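NMB1025 protein (PDB 3KJK) is a YjgF/RutC-family protein that probably works as a trimer and, like its relatives, may deaminate reactive enamine or imine intermediates. Local coordinates at the interface of chains A and B. Numbering follows the deposited sequence. Chains: chain A/B, NMB1025 protein.

The interface of chains A and B. Residues chain A 11, 24, 26, 29, 31; chain B 29, 69-70, 119.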
loop_
_atom_site.group_PDB
_atom_site.type_symbol
_atom_site.label_atom_id
_atom_site.label_comp_id
_atom_site.label_asym_id
_atom_site.label_seq_id
_atom_site.Cartn_x
_atom_site.Cartn_y
_atom_site.Cartn_z
ATOM N N ILE A 11 6.501 19.021 -3.796
ATOM C CA ILE A 11 7.096 17.695 -3.662
ATOM C C ILE A 11 8.614 17.765 -3.527
ATOM O O ILE A 11 9.282 18.478 -4.278
ATOM C CB ILE A 11 6.707 16.758 -4.834
ATOM C CG1 ILE A 11 5.199 16.828 -5.101
ATOM C CG2 ILE A 11 7.147 15.317 -4.544
ATOM C CD1 ILE A 11 4.762 16.134 -6.369
ATOM N N VAL A 24 10.021 10.251 -1.309
ATOM C CA VAL A 24 9.421 11.503 -1.752
ATOM C C VAL A 24 8.543 12.064 -0.644
ATOM O O VAL A 24 7.930 11.313 0.113
ATOM C CB VAL A 24 8.685 11.407 -3.128
ATOM C CG1 VAL A 24 9.247 10.285 -3.996
ATOM C CG2 VAL A 24 7.206 11.276 -2.965
ATOM N N ALA A 26 5.695 15.261 0.605
ATOM C CA ALA A 26 4.731 16.306 0.248
ATOM C C ALA A 26 3.773 16.567 1.397
ATOM O O ALA A 26 3.181 15.627 1.943
ATOM C CB ALA A 26 3.964 15.935 -1.016
ATOM N N LEU A 29 4.143 14.662 4.660
ATOM C CA LEU A 29 4.095 13.201 4.478
ATOM C C LEU A 29 5.315 12.678 3.730
ATOM O O LEU A 29 5.839 13.354 2.844
ATOM C CB LEU A 29 2.842 12.771 3.715
ATOM C CG LEU A 29 1.499 12.610 4.421
ATOM C CD1 LEU A 29 0.511 11.990 3.453
ATOM C CD2 LEU A 29 1.626 11.755 5.661
ATOM N N PHE A 31 6.878 9.206 1.668
ATOM C CA PHE A 31 6.722 7.880 1.077
ATOM C C PHE A 31 8.075 7.313 0.694
ATOM O O PHE A 31 8.791 7.915 -0.109
ATOM C CB PHE A 31 5.826 7.945 -0.162
ATOM C CG PHE A 31 4.401 8.284 0.146
ATOM C CD1 PHE A 31 3.434 7.282 0.216
ATOM C CD2 PHE A 31 4.026 9.601 0.398
ATOM C CE1 PHE A 31 2.108 7.591 0.512
ATOM C CE2 PHE A 31 2.715 9.918 0.698
ATOM C CZ PHE A 31 1.749 8.910 0.755
ATOM N N LEU B 29 -4.476 15.292 -1.787
ATOM C CA LEU B 29 -3.975 13.941 -2.056
ATOM C C LEU B 29 -4.919 13.160 -2.956
ATOM O O LEU B 29 -6.141 13.326 -2.877
ATOM C CB LEU B 29 -3.781 13.158 -0.756
ATOM C CG LEU B 29 -2.565 13.430 0.121
ATOM C CD1 LEU B 29 -2.736 12.734 1.460
ATOM C CD2 LEU B 29 -1.294 12.958 -0.566
ATOM N N LEU B 69 3.514 10.372 -6.030
ATOM C CA LEU B 69 4.277 10.194 -4.806
ATOM C C LEU B 69 4.758 8.763 -4.687
ATOM O O LEU B 69 5.908 8.511 -4.328
ATOM C CB LEU B 69 3.411 10.531 -3.582
ATOM C CG LEU B 69 2.796 11.937 -3.483
ATOM C CD1 LEU B 69 1.913 12.045 -2.266
ATOM C CD2 LEU B 69 3.878 12.981 -3.425
ATOM N N ASP B 70 3.864 7.834 -5.009
ATOM C CA ASP B 70 4.026 6.440 -4.654
ATOM C C ASP B 70 3.394 5.531 -5.704
ATOM O O ASP B 70 2.312 5.827 -6.224
ATOM C CB ASP B 70 3.347 6.204 -3.308
ATOM C CG ASP B 70 3.741 4.896 -2.677
ATOM O OD1 ASP B 70 4.948 4.711 -2.407
ATOM O OD2 ASP B 70 2.845 4.057 -2.434
ATOM N N THR B 119 -0.461 6.661 -5.742
ATOM C CA THR B 119 -0.814 7.763 -4.858
ATOM C C THR B 119 -0.177 9.004 -5.474
ATOM O O THR B 119 0.992 8.979 -5.869
ATOM C CB THR B 119 -0.274 7.542 -3.424
ATOM O OG1 THR B 119 -0.758 6.294 -2.921
ATOM C CG2 THR B 119 -0.719 8.653 -2.471
#
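B:Leu69, at the start of strand 68-75, reaches across the subunit boundary onto the sheet of chain A and spreads its two methyls between different partners. CD1 of B:Leu69 sits below and just outside the rim of the A:Phe31 ring, 3.7 Å from A:Phe31 CE2. CD2 of B:Leu69 turns the other way, between A:Ala26 CB and A:Val24 CG2, 3.8 Å from each; the CG2 methyl of A:Ile11 sits more loosely at the rim of the same branch. With CG set beside the backbone N (chi1 -58°) and CD1 continuing the extended chain, the fork opens with one prong to the ring and the other to the small aliphatic groups. A:Val24 also covers the root of this side chain: A:Val24 CG2 packs 3.6 Å from the B:Leu69 CA and meets the B:Leu69 carbonyl oxygen O at 3.3 Å.

A:Phe31 presents one face to chain B, and three residues support different parts of its rim from that side. Besides B:Leu69, the CB methylene of B:Asp70 lies 3.7 Å from A:Phe31 CD1. The CG2 methyl of B:Thr119 lies 4.1 Å from A:Phe31 CZ. The B:Asp70 carboxylate is not stacked on the ring, their planes being 36° apart; its chi1 of -166° swings it past the CD1 corner and leaves CB to make the nearest approach. B:Thr119 comes from the neighbouring strand 114-121, which broadens the platform.

At the far end of the patch A:Leu29 and B:Leu29 bring their CD1 methyls to 3.9 Å, their side chains crossing at a slant. This like-with-like contact may lie near the trimer axis, where a third copy could join. The contact thus packs strands 11-14, 23-26 and 29-32 of chain A against strands 29-32, 68-75 and 114-121 of chain B, a largely apolar seam that probably holds neighbouring subunits together in the trimer typical of the YjgF family.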